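PDB 2ER8: regulatory protein LEU3 from Saccharomyces cerevisiae, which controls RNA levels of a group of leucine-specific genes, using this zinc-bearing domain to bind DNA in a sequence-specific way. Local coordinates for residues 6-11 with 32-37; 11-16 with 44-49. All coordinates share one frame; numbering follows the deposited sequence.

Interaction 1 (6-11 with 32-37). With ZN (zinc ion), chain I; ZN (zinc ion), chain J; nucleotides of chain A.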
loop_
_atom_site.group_PDB
_atom_site.type_symbol
_atom_site.label_atom_id
_atom_site.label_comp_id
_atom_site.label_asym_id
_atom_site.label_seq_id
_atom_site.Cartn_x
_atom_site.Cartn_y
_atom_site.Cartn_z
ATOM N N CYS E 6 -8.693 5.037 -13.172
ATOM C CA CYS E 6 -10.093 4.838 -13.467
ATOM C C CYS E 6 -10.586 3.617 -12.732
ATOM O O CYS E 6 -9.818 2.724 -12.386
ATOM C CB CYS E 6 -10.297 4.629 -14.950
ATOM S SG CYS E 6 -9.923 2.989 -15.410
ATOM N N VAL E 7 -11.887 3.596 -12.502
ATOM C CA VAL E 7 -12.538 2.511 -11.805
ATOM C C VAL E 7 -11.994 1.151 -12.136
ATOM O O VAL E 7 -11.478 0.482 -11.278
ATOM C CB VAL E 7 -14.002 2.497 -12.137
ATOM C CG1 VAL E 7 -14.695 1.417 -11.378
ATOM C CG2 VAL E 7 -14.582 3.848 -11.832
ATOM N N GLU E 8 -12.132 0.744 -13.391
ATOM C CA GLU E 8 -11.675 -0.567 -13.826
ATOM C C GLU E 8 -10.232 -0.836 -13.484
ATOM O O GLU E 8 -9.922 -1.913 -12.997
ATOM C CB GLU E 8 -11.879 -0.739 -15.327
ATOM C CG GLU E 8 -11.660 -2.155 -15.804
ATOM C CD GLU E 8 -12.363 -3.198 -14.910
ATOM O OE1 GLU E 8 -13.461 -2.900 -14.386
ATOM O OE2 GLU E 8 -11.833 -4.323 -14.731
ATOM N N CYS E 9 -9.342 0.115 -13.732
ATOM C CA CYS E 9 -7.951 -0.121 -13.390
ATOM C C CYS E 9 -7.758 -0.283 -11.908
ATOM O O CYS E 9 -6.952 -1.095 -11.476
ATOM C CB CYS E 9 -7.096 0.979 -13.929
ATOM S SG CYS E 9 -7.066 0.692 -15.659
ATOM N N ARG E 10 -8.524 0.455 -11.114
ATOM C CA ARG E 10 -8.463 0.309 -9.647
ATOM C C ARG E 10 -8.941 -1.058 -9.199
ATOM O O ARG E 10 -8.360 -1.674 -8.323
ATOM C CB ARG E 10 -9.332 1.331 -8.948
ATOM C CG ARG E 10 -8.658 2.647 -8.800
ATOM C CD ARG E 10 -9.439 3.535 -7.903
ATOM N NE ARG E 10 -8.677 4.743 -7.643
ATOM C CZ ARG E 10 -9.168 5.778 -6.985
ATOM N NH1 ARG E 10 -10.416 5.718 -6.533
ATOM N NH2 ARG E 10 -8.426 6.858 -6.795
ATOM N N GLN E 11 -10.042 -1.499 -9.783
ATOM C CA GLN E 11 -10.604 -2.807 -9.506
ATOM C C GLN E 11 -9.575 -3.893 -9.841
ATOM O O GLN E 11 -9.440 -4.896 -9.114
ATOM C CB GLN E 11 -11.855 -3.003 -10.353
ATOM C CG GLN E 11 -12.431 -4.415 -10.278
ATOM C CD GLN E 11 -12.833 -4.818 -8.880
ATOM O OE1 GLN E 11 -13.347 -3.980 -8.121
ATOM N NE2 GLN E 11 -12.626 -6.115 -8.528
ATOM N N LYS E 32 -10.384 -3.820 -23.051
ATOM C CA LYS E 32 -11.426 -4.663 -22.459
ATOM C C LYS E 32 -12.774 -4.257 -23.045
ATOM O O LYS E 32 -13.809 -4.814 -22.698
ATOM C CB LYS E 32 -11.473 -4.478 -20.938
ATOM C CG LYS E 32 -10.222 -4.887 -20.209
ATOM C CD LYS E 32 -10.444 -4.892 -18.703
ATOM C CE LYS E 32 -11.599 -5.836 -18.321
ATOM N NZ LYS E 32 -11.505 -6.344 -16.917
ATOM N N ASN E 33 -12.754 -3.267 -23.927
ATOM C CA ASN E 33 -13.972 -2.776 -24.551
ATOM C C ASN E 33 -15.026 -2.452 -23.495
ATOM O O ASN E 33 -16.173 -2.896 -23.572
ATOM C CB ASN E 33 -14.519 -3.814 -25.516
ATOM C CG ASN E 33 -15.631 -3.266 -26.371
ATOM O OD1 ASN E 33 -16.310 -4.010 -27.078
ATOM N ND2 ASN E 33 -15.822 -1.948 -26.318
ATOM N N VAL E 34 -14.619 -1.674 -22.498
ATOM C CA VAL E 34 -15.510 -1.272 -21.421
ATOM C C VAL E 34 -15.334 0.206 -21.137
ATOM O O VAL E 34 -14.292 0.803 -21.425
ATOM C CB VAL E 34 -15.243 -2.056 -20.114
ATOM C CG1 VAL E 34 -15.580 -3.514 -20.307
ATOM C CG2 VAL E 34 -13.790 -1.901 -19.702
ATOM N N PRO E 35 -16.372 0.816 -20.570
ATOM C CA PRO E 35 -16.390 2.233 -20.223
ATOM C C PRO E 35 -15.307 2.614 -19.214
ATOM O O PRO E 35 -15.205 2.024 -18.134
ATOM C CB PRO E 35 -17.798 2.429 -19.666
ATOM C CG PRO E 35 -18.589 1.416 -20.403
ATOM C CD PRO E 35 -17.695 0.211 -20.364
ATOM N N CYS E 36 -14.503 3.609 -19.565
ATOM C CA CYS E 36 -13.457 4.057 -18.662
ATOM C C CYS E 36 -14.030 5.151 -17.761
ATOM O O CYS E 36 -13.970 6.339 -18.090
ATOM C CB CYS E 36 -12.278 4.593 -19.462
ATOM S SG CYS E 36 -10.920 5.139 -18.458
ATOM N N ILE E 37 -14.574 4.750 -16.621
ATOM C CA ILE E 37 -15.174 5.707 -15.713
ATOM C C ILE E 37 -14.238 6.144 -14.603
ATOM O O ILE E 37 -13.461 5.337 -14.116
ATOM C CB ILE E 37 -16.416 5.094 -15.089
ATOM C CG1 ILE E 37 -17.378 4.678 -16.201
ATOM C CG2 ILE E 37 -17.074 6.085 -14.170
ATOM C CD1 ILE E 37 -18.667 4.033 -15.736
HETATM ZN ZN ZN I . -10.373 3.041 -17.748
HETATM ZN ZN ZN J . -7.554 2.929 -16.407
ATOM P P DA A 7 -5.018 5.570 -7.168
ATOM O OP1 DA A 7 -5.763 6.590 -7.923
ATOM O OP2 DA A 7 -5.692 4.280 -6.854
ATOM O "O5'" DA A 7 -3.678 5.226 -7.953
ATOM C "C5'" DA A 7 -2.790 6.251 -8.302
ATOM C "C4'" DA A 7 -1.475 5.681 -8.770
ATOM O "O4'" DA A 7 -0.850 4.958 -7.679
ATOM C "C3'" DA A 7 -1.629 4.662 -9.895
ATOM O "O3'" DA A 7 -0.474 4.706 -10.752
ATOM C "C2'" DA A 7 -1.764 3.353 -9.141
ATOM C "C1'" DA A 7 -0.819 3.573 -7.951
ATOM N N9 DA A 7 -1.129 2.878 -6.711
ATOM C C8 DA A 7 -2.354 2.825 -6.099
ATOM N N7 DA A 7 -2.387 2.079 -5.017
ATOM C C5 DA A 7 -1.078 1.624 -4.881
ATOM C C6 DA A 7 -0.461 0.771 -3.910
ATOM N N6 DA A 7 -1.114 0.218 -2.877
ATOM N N1 DA A 7 0.856 0.504 -4.057
ATOM C C2 DA A 7 1.502 1.046 -5.127
ATOM N N3 DA A 7 1.026 1.859 -6.108
ATOM C C4 DA A 7 -0.289 2.113 -5.915
HETATM O O HOH W 1 -13.676 2.136 -15.313
#
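The side chain of V7 overlaps that of I37, its CG2 lying 3.9 Å from I37 CB. With CG1 anti to the backbone N (chi1 -178°), CG2 is left beside that N, on the side where V7 N donates to I37 O at 2.8 Å. One residue earlier, C6 is the pivot of the binuclear zinc cluster. Its SG bridges both zinc ions, 2.4 Å from the ion that C36 SG also binds and 2.6 Å from the one held by C9. C26 and C29 complete the first site, C16 and C26 the second, giving the Zn2Cys6 arrangement of fungal transcription factors. The same thiolate caps helix 7-11, since C9 N donates to C6 SG in a nearly straight bond (169°). A water accepts from both E8 N and I37 N, adding a polar bridge. Farther along, E8 and K32 cross at about a right angle in a salt bridge, K32 NZ meeting E8 OE2 at 3.0 Å from above the carboxylate plane; Q12 NE2 also donates to this oxygen. R10 faces the DNA instead: its chain is extended from CG to NE, and NH2 donates to OP1 of DA7 of chain A at 2.9 Å, at the edge of the guanidinium, while NH1 bonds to R40 O. An alanine in place of R10 would probably leave that phosphate without this charged mate and R40 O without this donor. Helix 7-11 thus lies against the loop that follows helix 27-31, with C29 of that helix touching E8.

Interaction 2 (11-16 with 44-49). With ZN (zinc ion), chain J; nucleotides of chain B; nucleotides of chain A.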
loop_
_atom_site.group_PDB
_atom_site.type_symbol
_atom_site.label_atom_id
_atom_site.label_comp_id
_atom_site.label_asym_id
_atom_site.label_seq_id
_atom_site.Cartn_x
_atom_site.Cartn_y
_atom_site.Cartn_z
ATOM N N GLN E 11 -10.042 -1.499 -9.783
ATOM C CA GLN E 11 -10.604 -2.807 -9.506
ATOM C C GLN E 11 -9.575 -3.893 -9.841
ATOM O O GLN E 11 -9.440 -4.896 -9.114
ATOM C CB GLN E 11 -11.855 -3.003 -10.353
ATOM C CG GLN E 11 -12.431 -4.415 -10.278
ATOM C CD GLN E 11 -12.833 -4.818 -8.880
ATOM O OE1 GLN E 11 -13.347 -3.980 -8.121
ATOM N NE2 GLN E 11 -12.626 -6.115 -8.528
ATOM N N GLN E 12 -8.844 -3.688 -10.936
ATOM C CA GLN E 12 -7.836 -4.675 -11.337
ATOM C C GLN E 12 -6.384 -4.320 -10.887
ATOM O O GLN E 12 -5.409 -4.983 -11.271
ATOM C CB GLN E 12 -7.892 -4.905 -12.855
ATOM C CG GLN E 12 -9.250 -5.207 -13.391
ATOM C CD GLN E 12 -9.897 -6.368 -12.721
ATOM O OE1 GLN E 12 -9.217 -7.271 -12.274
ATOM N NE2 GLN E 12 -11.227 -6.380 -12.677
ATOM N N LYS E 13 -6.251 -3.291 -10.053
ATOM C CA LYS E 13 -4.942 -2.865 -9.572
ATOM C C LYS E 13 -3.970 -2.834 -10.736
ATOM O O LYS E 13 -2.805 -3.193 -10.589
ATOM C CB LYS E 13 -4.419 -3.812 -8.496
ATOM C CG LYS E 13 -5.071 -3.659 -7.162
ATOM C CD LYS E 13 -4.379 -4.535 -6.132
ATOM C CE LYS E 13 -4.887 -4.247 -4.754
ATOM N NZ LYS E 13 -4.140 -4.976 -3.677
ATOM N N SER E 14 -4.454 -2.409 -11.898
ATOM C CA SER E 14 -3.613 -2.322 -13.095
ATOM C C SER E 14 -3.189 -0.868 -13.415
ATOM O O SER E 14 -3.889 0.111 -13.044
ATOM C CB SER E 14 -4.358 -2.928 -14.302
ATOM O OG SER E 14 -5.480 -2.146 -14.665
ATOM N N LYS E 15 -2.049 -0.730 -14.097
ATOM C CA LYS E 15 -1.594 0.594 -14.476
ATOM C C LYS E 15 -2.643 1.255 -15.382
ATOM O O LYS E 15 -3.057 0.705 -16.423
ATOM C CB LYS E 15 -0.269 0.527 -15.207
ATOM C CG LYS E 15 0.252 1.898 -15.513
ATOM C CD LYS E 15 1.372 1.831 -16.496
ATOM C CE LYS E 15 1.725 3.224 -16.941
ATOM N NZ LYS E 15 1.859 4.092 -15.738
ATOM N N CYS E 16 -3.073 2.439 -14.959
ATOM C CA CYS E 16 -4.071 3.197 -15.689
ATOM C C CYS E 16 -3.469 4.486 -16.196
ATOM O O CYS E 16 -2.812 5.209 -15.466
ATOM C CB CYS E 16 -5.261 3.500 -14.790
ATOM S SG CYS E 16 -6.298 4.805 -15.372
ATOM N N ARG E 44 -11.943 -0.498 -4.566
ATOM C CA ARG E 44 -11.946 -1.811 -5.204
ATOM C C ARG E 44 -12.935 -2.716 -4.505
ATOM O O ARG E 44 -13.592 -2.317 -3.557
ATOM C CB ARG E 44 -10.543 -2.416 -5.100
ATOM C CG ARG E 44 -10.253 -3.510 -6.060
ATOM C CD ARG E 44 -8.864 -4.021 -5.898
ATOM N NE ARG E 44 -8.877 -5.329 -5.275
ATOM C CZ ARG E 44 -9.309 -6.437 -5.861
ATOM N NH1 ARG E 44 -9.769 -6.420 -7.096
ATOM N NH2 ARG E 44 -9.269 -7.574 -5.206
ATOM N N THR E 45 -13.051 -3.943 -4.981
ATOM C CA THR E 45 -13.939 -4.907 -4.346
ATOM C C THR E 45 -13.325 -6.299 -4.478
ATOM O O THR E 45 -12.990 -6.728 -5.578
ATOM C CB THR E 45 -15.380 -4.863 -4.935
ATOM O OG1 THR E 45 -15.911 -6.189 -4.975
ATOM C CG2 THR E 45 -15.414 -4.238 -6.311
ATOM N N TYR E 46 -13.143 -6.951 -3.337
ATOM C CA TYR E 46 -12.502 -8.284 -3.276
ATOM C C TYR E 46 -13.477 -9.396 -3.718
ATOM O O TYR E 46 -14.322 -9.844 -2.939
ATOM C CB TYR E 46 -11.932 -8.519 -1.862
ATOM C CG TYR E 46 -10.687 -7.693 -1.689
ATOM C CD1 TYR E 46 -10.780 -6.304 -1.653
ATOM C CD2 TYR E 46 -9.433 -8.263 -1.552
ATOM C CE1 TYR E 46 -9.670 -5.477 -1.547
ATOM C CE2 TYR E 46 -8.280 -7.447 -1.452
ATOM C CZ TYR E 46 -8.399 -6.051 -1.462
ATOM O OH TYR E 46 -7.286 -5.253 -1.399
ATOM N N LYS E 47 -13.324 -9.844 -4.960
ATOM C CA LYS E 47 -14.174 -10.854 -5.558
ATOM C C LYS E 47 -14.132 -12.213 -4.878
ATOM O O LYS E 47 -15.152 -12.723 -4.454
ATOM C CB LYS E 47 -13.803 -11.032 -7.031
ATOM C CG LYS E 47 -13.803 -9.746 -7.836
ATOM C CD LYS E 47 -15.157 -9.050 -7.809
ATOM C CE LYS E 47 -15.411 -8.282 -9.104
ATOM N NZ LYS E 47 -15.498 -9.182 -10.283
ATOM N N ARG E 48 -12.939 -12.788 -4.787
ATOM C CA ARG E 48 -12.700 -14.112 -4.199
ATOM C C ARG E 48 -13.343 -14.274 -2.827
ATOM O O ARG E 48 -13.904 -15.326 -2.501
ATOM C CB ARG E 48 -11.192 -14.354 -4.116
ATOM C CG ARG E 48 -10.758 -15.800 -4.230
ATOM C CD ARG E 48 -9.289 -15.868 -4.641
ATOM N NE ARG E 48 -9.066 -15.314 -5.977
ATOM C CZ ARG E 48 -7.869 -15.200 -6.551
ATOM N NH1 ARG E 48 -6.786 -15.590 -5.907
ATOM N NH2 ARG E 48 -7.747 -14.718 -7.779
ATOM N N ALA E 49 -13.251 -13.227 -2.015
ATOM C CA ALA E 49 -13.861 -13.244 -0.693
ATOM C C ALA E 49 -15.389 -13.350 -0.833
ATOM O O ALA E 49 -16.004 -14.314 -0.361
ATOM C CB ALA E 49 -13.490 -11.976 0.049
HETATM ZN ZN ZN J . -7.554 2.929 -16.407
ATOM P P DC B 3 -10.056 -10.699 -5.522
ATOM O OP1 DC B 3 -10.804 -11.632 -4.606
ATOM O OP2 DC B 3 -10.663 -9.353 -5.847
ATOM O "O5'" DC B 3 -8.645 -10.484 -4.828
ATOM C "C5'" DC B 3 -7.489 -10.523 -5.616
ATOM C "C4'" DC B 3 -6.288 -10.805 -4.760
ATOM O "O4'" DC B 3 -5.168 -10.630 -5.639
ATOM C "C3'" DC B 3 -6.092 -9.804 -3.637
ATOM O "O3'" DC B 3 -5.239 -10.442 -2.680
ATOM C "C2'" DC B 3 -5.368 -8.677 -4.349
ATOM C "C1'" DC B 3 -4.510 -9.417 -5.349
ATOM N N1 DC B 3 -4.278 -8.726 -6.624
ATOM C C2 DC B 3 -3.003 -8.844 -7.204
ATOM O O2 DC B 3 -2.127 -9.506 -6.611
ATOM N N3 DC B 3 -2.762 -8.242 -8.387
ATOM C C4 DC B 3 -3.720 -7.543 -8.988
ATOM N N4 DC B 3 -3.410 -6.967 -10.161
ATOM C C5 DC B 3 -5.034 -7.402 -8.411
ATOM C C6 DC B 3 -5.264 -8.004 -7.238
ATOM P P DC A 8 -0.502 3.970 -12.183
ATOM O OP1 DC A 8 -0.035 4.835 -13.322
ATOM O OP2 DC A 8 -1.843 3.280 -12.220
ATOM O "O5'" DC A 8 0.601 2.864 -11.989
ATOM C "C5'" DC A 8 0.799 2.382 -10.695
ATOM C "C4'" DC A 8 1.755 1.232 -10.720
ATOM O "O4'" DC A 8 1.588 0.520 -9.477
ATOM C "C3'" DC A 8 1.437 0.227 -11.813
ATOM O "O3'" DC A 8 2.702 -0.330 -12.191
ATOM C "C2'" DC A 8 0.437 -0.700 -11.134
ATOM C "C1'" DC A 8 0.919 -0.709 -9.688
ATOM N N1 DC A 8 -0.113 -0.826 -8.638
ATOM C C2 DC A 8 0.245 -1.432 -7.452
ATOM O O2 DC A 8 1.431 -1.778 -7.305
ATOM N N3 DC A 8 -0.689 -1.616 -6.483
ATOM C C4 DC A 8 -1.940 -1.205 -6.676
ATOM N N4 DC A 8 -2.824 -1.431 -5.696
ATOM C C5 DC A 8 -2.334 -0.546 -7.877
ATOM C C6 DC A 8 -1.392 -0.381 -8.828
ATOM P P DC B 2 -12.491 -10.634 -11.689
ATOM O OP1 DC B 2 -13.849 -11.249 -11.534
ATOM O OP2 DC B 2 -12.364 -9.139 -11.863
ATOM O "O5'" DC B 2 -11.619 -11.121 -10.445
ATOM C "C5'" DC B 2 -10.214 -11.239 -10.584
ATOM C "C4'" DC B 2 -9.577 -11.745 -9.313
ATOM O "O4'" DC B 2 -8.186 -11.906 -9.637
ATOM C "C3'" DC B 2 -9.608 -10.754 -8.157
ATOM O "O3'" DC B 2 -9.594 -11.454 -6.893
ATOM C "C2'" DC B 2 -8.358 -9.927 -8.405
ATOM C "C1'" DC B 2 -7.402 -10.937 -9.000
ATOM N N1 DC B 2 -6.500 -10.427 -10.017
ATOM C C2 DC B 2 -5.128 -10.814 -9.966
ATOM O O2 DC B 2 -4.758 -11.635 -9.085
ATOM N N3 DC B 2 -4.265 -10.304 -10.883
ATOM C C4 DC B 2 -4.705 -9.437 -11.800
ATOM N N4 DC B 2 -3.822 -8.936 -12.659
ATOM C C5 DC B 2 -6.089 -9.048 -11.882
ATOM C C6 DC B 2 -6.942 -9.563 -10.981
#
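Q11 and R44 meet twice at the end of helix 7-11, by a bond from the R44 side chain to the Q11 backbone carbonyl and by their side chains crossing at about a right angle. R44 NH1 donates to Q11 O at 2.6 Å, in the carbonyl plane, while R44 CG and CD lie against the backbone of Q11. The Q11 chain, bent at chi2 (60°), brings its amide to T45, where NE2 donates to T45 O at 3.0 Å (163°), nearly in the amide plane. R44 NH2 donates to OP2 of DC3 of chain B, modelled too short for its length to be trusted, and also sits 3.6 Å above the Y46 ring, over its centre. K47 N donates to the same phosphate oxygen, at the start of helix 47-66. The Zn2Cys6 domain is here joined through its linker to the following helix, both segments bonding to phosphates of chain B, while K15 and C16 bond to DC8 of chain A. K13, the residue with positive phi in the Schellman motif that ends helix 7-11, runs extended beyond CG, K13 CG lying 4.0 Å from R44 CD. Its NZ hydrogen-bonds to guanine bases of the DNA. Beside it, Q12 O accepts from N4 of DC3 of chain B at 3.0 Å.

In the fold
From the N terminus, the chain enters helix 7-11 and passes through the turn at 11-16, then reaches helix 27-31 and the loop after it. Interaction 1 closes the first long loop there, as 32-37 returns to 6-11 across 20 intervening residues. The chain then runs on through the linker, and interaction 2 closes a second loop when 44-49 comes back to 11-16. The segments alternate, so the two loops cross, and Q11 belongs to both. Interaction 1 joins the two halves of the zinc cluster, whereas interaction 2 ties the end of its first helix to the start of helix 47-66. Both touch the zinc ion bound by C9 and C16.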